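Local atomic coordinates of glycoside hydrolase family 31 (Trueperella pyogenes, PDB entry 5I0F), a protein that degrades cycloalternan as a family 31 glycoside hydrolase, working through a covalent glycosyl-enzyme intermediate. Residues R7-P12 against W473-L477; T688-L694 against H712-V718. All coordinates share one frame. Residues are numbered along the deposited sequence.

Interaction 1 of 2, residues R7-P12 against W473-L477; sequences RGIEHP and WGSDL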
loop_
_atom_site.group_PDB
_atom_site.type_symbol
_atom_site.label_atom_id
_atom_site.label_comp_id
_atom_site.label_asym_id
_atom_site.label_seq_id
_atom_site.Cartn_x
_atom_site.Cartn_y
_atom_site.Cartn_z
ATOM N N ARG A 7 -6.625 6.020 23.189
ATOM C CA ARG A 7 -6.700 5.684 21.757
ATOM C C ARG A 7 -6.274 4.261 21.429
ATOM O O ARG A 7 -6.391 3.835 20.278
ATOM C CB ARG A 7 -5.885 6.679 20.938
ATOM C CG ARG A 7 -6.482 8.079 20.884
ATOM C CD ARG A 7 -5.530 9.055 20.198
ATOM N NE ARG A 7 -4.740 9.725 21.222
ATOM C CZ ARG A 7 -3.471 9.487 21.553
ATOM N NH1 ARG A 7 -2.738 8.585 20.920
ATOM N NH2 ARG A 7 -2.925 10.186 22.536
ATOM N N GLY A 8 -5.780 3.527 22.423
ATOM C CA GLY A 8 -5.401 2.145 22.252
ATOM C C GLY A 8 -4.130 1.953 21.443
ATOM O O GLY A 8 -3.240 2.800 21.438
ATOM N N ILE A 9 -4.063 0.816 20.761
ATOM C CA ILE A 9 -2.891 0.451 19.960
ATOM C C ILE A 9 -2.849 1.311 18.680
ATOM O O ILE A 9 -1.773 1.537 18.107
ATOM C CB ILE A 9 -2.885 -1.063 19.647
ATOM C CG1 ILE A 9 -1.540 -1.517 19.046
ATOM C CG2 ILE A 9 -4.054 -1.454 18.753
ATOM C CD1 ILE A 9 -1.439 -3.031 18.921
ATOM N N GLU A 10 -4.022 1.780 18.261
ATOM C CA GLU A 10 -4.179 2.706 17.111
ATOM C C GLU A 10 -3.950 1.992 15.771
ATOM O O GLU A 10 -3.440 2.568 14.807
ATOM C CB GLU A 10 -3.359 3.996 17.262
ATOM C CG GLU A 10 -3.746 4.760 18.526
ATOM C CD GLU A 10 -2.978 6.057 18.721
ATOM O OE1 GLU A 10 -3.345 7.086 18.098
ATOM O OE2 GLU A 10 -1.996 6.062 19.495
ATOM N N HIS A 11 -4.339 0.727 15.732
ATOM C CA HIS A 11 -4.587 0.007 14.468
ATOM C C HIS A 11 -5.754 0.790 13.815
ATOM O O HIS A 11 -6.732 1.064 14.475
ATOM C CB HIS A 11 -4.937 -1.450 14.807
ATOM C CG HIS A 11 -5.156 -2.353 13.629
ATOM N ND1 HIS A 11 -6.107 -2.099 12.678
ATOM C CD2 HIS A 11 -4.647 -3.571 13.326
ATOM C CE1 HIS A 11 -6.109 -3.065 11.772
ATOM N NE2 HIS A 11 -5.238 -3.983 12.153
ATOM N N PRO A 12 -5.656 1.168 12.521
ATOM C CA PRO A 12 -6.732 2.035 11.981
ATOM C C PRO A 12 -8.128 1.423 11.880
ATOM O O PRO A 12 -9.100 2.160 11.719
ATOM C CB PRO A 12 -6.212 2.441 10.599
ATOM C CG PRO A 12 -5.131 1.464 10.270
ATOM C CD PRO A 12 -4.523 1.065 11.589
ATOM N N TRP A 473 1.876 3.540 13.751
ATOM C CA TRP A 473 0.554 3.759 14.318
ATOM C C TRP A 473 0.715 4.610 15.574
ATOM O O TRP A 473 1.516 4.287 16.444
ATOM C CB TRP A 473 -0.112 2.451 14.719
ATOM C CG TRP A 473 -0.398 1.439 13.642
ATOM C CD1 TRP A 473 -0.463 1.639 12.282
ATOM C CD2 TRP A 473 -0.694 0.066 13.853
ATOM N NE1 TRP A 473 -0.753 0.452 11.643
ATOM C CE2 TRP A 473 -0.901 -0.527 12.592
ATOM C CE3 TRP A 473 -0.796 -0.729 14.993
ATOM C CZ2 TRP A 473 -1.220 -1.880 12.449
ATOM C CZ3 TRP A 473 -1.111 -2.075 14.851
ATOM C CH2 TRP A 473 -1.304 -2.637 13.583
ATOM N N GLY A 474 -0.071 5.675 15.683
ATOM C CA GLY A 474 -0.045 6.546 16.859
ATOM C C GLY A 474 -0.200 7.973 16.400
ATOM O O GLY A 474 0.671 8.501 15.700
ATOM N N SER A 475 -1.301 8.605 16.778
ATOM C CA SER A 475 -1.555 9.977 16.363
ATOM C C SER A 475 -0.538 10.970 16.966
ATOM O O SER A 475 -0.330 12.042 16.401
ATOM C CB SER A 475 -2.993 10.381 16.752
ATOM O OG SER A 475 -3.068 10.542 18.163
ATOM N N ASP A 476 0.093 10.594 18.084
ATOM C CA ASP A 476 0.978 11.489 18.849
ATOM C C ASP A 476 2.465 11.146 18.707
ATOM O O ASP A 476 3.299 11.700 19.422
ATOM C CB ASP A 476 0.582 11.542 20.330
ATOM C CG ASP A 476 0.250 10.162 20.924
ATOM O OD1 ASP A 476 0.279 9.101 20.203
ATOM O OD2 ASP A 476 -0.094 10.155 22.133
ATOM N N LEU A 477 2.804 10.268 17.756
ATOM C CA LEU A 477 4.204 10.024 17.421
ATOM C C LEU A 477 4.854 11.353 16.994
ATOM O O LEU A 477 4.150 12.264 16.595
ATOM C CB LEU A 477 4.328 8.965 16.320
ATOM C CG LEU A 477 3.751 7.563 16.590
ATOM C CD1 LEU A 477 4.135 6.622 15.453
ATOM C CD2 LEU A 477 4.163 6.994 17.929
#
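Arg7 reaches across with its guanidinium: NH2 donates to Asp476 OD2 at 2.9 Å near the guanidinium plane, a salt bridge, while NH1 lies 3.0 Å from Glu10 OE2, a second one within its own loop. Ile9 CD1 lies 4.2 Å from Trp473 CZ3, an apolar contact. Glu10 then joins the salt-bridge network and ties it to backbone, its OE1 accepting from Ser475 N (2.9 Å, 168°) and, weakly, from Ser475 OG (3.5 Å). Since Glu10 OE2 is only 3.9 Å from Asp476 OD1, Arg7 offsets two neighbouring carboxylates; Arg427 is a further partner of Glu10. His11 and Pro12 lie over Trp473, with CH-pi contacts from His11 CA to the centroid of its six-membered ring (3.9 Å, 11° off the normal) and from Pro12 CD to that of its five-membered ring (4.1 Å, 22°). Gly474, whose CA is 3.3 Å from Glu10 OE2, begins a type I beta turn that runs to Leu477. The contact thus joins the N-terminal domain to the loop after barrel strand 463-466. Helix 66-72 packs on Ile9 and His11, and helix 485-506 meets Ser475 and Leu477.

Interaction 2 of 2, residues T688-L694 against H712-V718; sequences TTWTTYL and HLVTRAV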
loop_
_atom_site.group_PDB
_atom_site.type_symbol
_atom_site.label_atom_id
_atom_site.label_comp_id
_atom_site.label_asym_id
_atom_site.label_seq_id
_atom_site.Cartn_x
_atom_site.Cartn_y
_atom_site.Cartn_z
ATOM N N THR A 688 -13.939 -19.876 -23.560
ATOM C CA THR A 688 -13.476 -20.126 -24.941
ATOM C C THR A 688 -13.732 -18.938 -25.872
ATOM O O THR A 688 -13.111 -18.851 -26.931
ATOM C CB THR A 688 -14.170 -21.350 -25.549
ATOM O OG1 THR A 688 -15.585 -21.134 -25.518
ATOM C CG2 THR A 688 -13.832 -22.607 -24.750
ATOM N N THR A 689 -14.669 -18.051 -25.501
ATOM C CA THR A 689 -14.833 -16.759 -26.175
ATOM C C THR A 689 -14.874 -15.644 -25.130
ATOM O O THR A 689 -15.071 -15.905 -23.949
ATOM C CB THR A 689 -16.095 -16.692 -27.078
ATOM O OG1 THR A 689 -17.265 -16.578 -26.269
ATOM C CG2 THR A 689 -16.225 -17.922 -27.977
ATOM N N TRP A 690 -14.685 -14.408 -25.580
ATOM C CA TRP A 690 -14.663 -13.250 -24.691
ATOM C C TRP A 690 -15.175 -12.046 -25.461
ATOM O O TRP A 690 -14.817 -11.852 -26.625
ATOM C CB TRP A 690 -13.231 -12.982 -24.198
ATOM C CG TRP A 690 -13.118 -12.224 -22.866
ATOM C CD1 TRP A 690 -12.610 -10.975 -22.678
ATOM C CD2 TRP A 690 -13.516 -12.689 -21.581
ATOM N NE1 TRP A 690 -12.642 -10.636 -21.351
ATOM C CE2 TRP A 690 -13.206 -11.669 -20.654
ATOM C CE3 TRP A 690 -14.089 -13.877 -21.113
ATOM C CZ2 TRP A 690 -13.459 -11.798 -19.283
ATOM C CZ3 TRP A 690 -14.340 -14.013 -19.741
ATOM C CH2 TRP A 690 -14.028 -12.973 -18.844
ATOM N N THR A 691 -15.986 -11.233 -24.794
ATOM C CA THR A 691 -16.614 -10.087 -25.403
ATOM C C THR A 691 -16.009 -8.772 -24.915
ATOM O O THR A 691 -15.808 -8.586 -23.723
ATOM C CB THR A 691 -18.134 -10.157 -25.160
ATOM O OG1 THR A 691 -18.649 -11.303 -25.868
ATOM C CG2 THR A 691 -18.815 -8.919 -25.662
ATOM N N THR A 692 -15.748 -7.867 -25.854
ATOM C CA THR A 692 -15.167 -6.563 -25.584
ATOM C C THR A 692 -16.079 -5.464 -26.146
ATOM O O THR A 692 -16.576 -5.590 -27.267
ATOM C CB THR A 692 -13.771 -6.527 -26.253
ATOM O OG1 THR A 692 -12.969 -7.553 -25.669
ATOM C CG2 THR A 692 -13.074 -5.202 -26.074
ATOM N N TYR A 693 -16.314 -4.402 -25.367
ATOM C CA TYR A 693 -16.960 -3.205 -25.916
ATOM C C TYR A 693 -15.921 -2.342 -26.620
ATOM O O TYR A 693 -14.916 -1.939 -26.006
ATOM C CB TYR A 693 -17.726 -2.376 -24.856
ATOM C CG TYR A 693 -18.341 -1.134 -25.482
ATOM C CD1 TYR A 693 -19.433 -1.238 -26.357
ATOM C CD2 TYR A 693 -17.786 0.132 -25.272
ATOM C CE1 TYR A 693 -19.965 -0.113 -26.983
ATOM C CE2 TYR A 693 -18.320 1.259 -25.868
ATOM C CZ TYR A 693 -19.405 1.133 -26.729
ATOM O OH TYR A 693 -19.906 2.246 -27.335
ATOM N N LEU A 694 -16.168 -2.048 -27.901
ATOM C CA LEU A 694 -15.332 -1.128 -28.665
ATOM C C LEU A 694 -16.018 0.216 -28.741
ATOM O O LEU A 694 -17.180 0.292 -29.153
ATOM C CB LEU A 694 -15.093 -1.629 -30.099
ATOM C CG LEU A 694 -14.407 -2.970 -30.255
ATOM C CD1 LEU A 694 -14.368 -3.338 -31.734
ATOM C CD2 LEU A 694 -13.004 -2.930 -29.652
ATOM N N HIS A 712 -19.784 -0.884 -30.688
ATOM C CA HIS A 712 -20.452 -2.187 -30.629
ATOM C C HIS A 712 -19.657 -3.151 -29.764
ATOM O O HIS A 712 -18.451 -2.983 -29.588
ATOM C CB HIS A 712 -20.561 -2.812 -32.029
ATOM C CG HIS A 712 -21.417 -2.039 -32.976
ATOM N ND1 HIS A 712 -20.898 -1.339 -34.048
ATOM C CD2 HIS A 712 -22.758 -1.845 -33.013
ATOM C CE1 HIS A 712 -21.885 -0.746 -34.700
ATOM N NE2 HIS A 712 -23.021 -1.039 -34.094
ATOM N N LEU A 713 -20.339 -4.174 -29.257
ATOM C CA LEU A 713 -19.690 -5.318 -28.622
ATOM C C LEU A 713 -19.133 -6.224 -29.712
ATOM O O LEU A 713 -19.755 -6.370 -30.757
ATOM C CB LEU A 713 -20.691 -6.105 -27.781
ATOM C CG LEU A 713 -21.273 -5.363 -26.568
ATOM C CD1 LEU A 713 -22.501 -6.082 -26.014
ATOM C CD2 LEU A 713 -20.213 -5.189 -25.492
ATOM N N VAL A 714 -17.966 -6.820 -29.472
ATOM C CA VAL A 714 -17.402 -7.843 -30.363
ATOM C C VAL A 714 -16.986 -9.059 -29.547
ATOM O O VAL A 714 -16.598 -8.916 -28.390
ATOM C CB VAL A 714 -16.203 -7.325 -31.191
ATOM C CG1 VAL A 714 -16.665 -6.202 -32.103
ATOM C CG2 VAL A 714 -15.058 -6.842 -30.309
ATOM N N THR A 715 -17.068 -10.238 -30.164
ATOM C CA THR A 715 -16.695 -11.495 -29.520
ATOM C C THR A 715 -15.488 -12.130 -30.240
ATOM O O THR A 715 -15.377 -12.061 -31.447
ATOM C CB THR A 715 -17.901 -12.438 -29.433
ATOM O OG1 THR A 715 -18.905 -11.808 -28.628
ATOM C CG2 THR A 715 -17.534 -13.766 -28.780
ATOM N N ARG A 716 -14.590 -12.716 -29.460
ATOM C CA ARG A 716 -13.281 -13.208 -29.913
ATOM C C ARG A 716 -13.106 -14.598 -29.319
ATOM O O ARG A 716 -13.291 -14.765 -28.107
ATOM C CB ARG A 716 -12.191 -12.273 -29.337
ATOM C CG ARG A 716 -10.725 -12.577 -29.651
ATOM C CD ARG A 716 -10.526 -12.442 -31.119
ATOM N NE ARG A 716 -9.168 -12.430 -31.639
ATOM C CZ ARG A 716 -8.446 -13.496 -31.965
ATOM N NH1 ARG A 716 -8.810 -14.735 -31.644
ATOM N NH2 ARG A 716 -7.297 -13.294 -32.573
ATOM N N ALA A 717 -12.748 -15.578 -30.151
ATOM C CA ALA A 717 -12.185 -16.843 -29.656
ATOM C C ALA A 717 -10.937 -16.554 -28.791
ATOM O O ALA A 717 -10.080 -15.775 -29.205
ATOM C CB ALA A 717 -11.810 -17.756 -30.823
ATOM N N VAL A 718 -10.825 -17.191 -27.626
ATOM C CA VAL A 718 -9.679 -16.962 -26.732
ATOM C C VAL A 718 -8.967 -18.253 -26.288
ATOM O O VAL A 718 -9.032 -18.666 -25.121
ATOM C CB VAL A 718 -10.063 -16.077 -25.515
ATOM C CG1 VAL A 718 -10.282 -14.641 -25.962
ATOM C CG2 VAL A 718 -11.289 -16.595 -24.780
#
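Strands 689-694 and 712-717 run antiparallel at 152°, their axes 4.6 Å apart at closest approach, and their side chains alternate between two unlike surfaces. On the face bearing Thr689, Thr691 and Tyr693, small side chains interdigitate: Thr715 CG2 nestles against Thr689 CB (3.7 Å), and the OG1 atoms of Thr691 and Thr715 share a 2.8 Å hydrogen bond across a non-hydrogen-bonded pair. Further along, Leu713 CD2 fills the space between Thr691 CG2 (4.0 Å) and Tyr693 CB (3.8 Å), near the plane of the tyrosine ring. This two-stranded antiparallel sheet belongs to the C-terminal domain of the family 31 enzyme; its register is fixed by paired bonds such as Thr692 N to Val714 O and Val714 N to Thr692 O, both 2.9 Å. The other face is bulkier. Leu694 CD1 meets Val714 CG1 at 3.7 Å, and Tyr726 of strand 725-728 covers Thr692, Leu694, Val714 and Arg716, whose guanidinium turns off to Asp701. Past the strand end, Val718 tucks CG1 against Trp690 CB (3.8 Å) and CG2 against Thr689 C (3.7 Å), held there by Val718 N bonding to Thr688 O (2.9 Å, 170°).

From the N terminus, the chain leaves strand 2-3 and enters the loop of residues 7-12, which meets its partner only after 460 intervening residues, including the first four strands of the parallel eight-stranded barrel. Interaction 1 therefore closes a very long loop, joining the N-terminal domain to the barrel between strand 463-466 and helix 485-506. The chain then adds the other four barrel strands before interaction 2 begins. There the return is local: 17 residues, carrying strands 698-701 and 707-709, separate the two partners within the C-terminal domain. The two closures follow in series, neither nested nor crossed. The centres of interactions 1 and 2 are about 49 Å apart, on opposite sides of the chain's centre. Their nearest atoms are about 33 Å apart, so they do not touch.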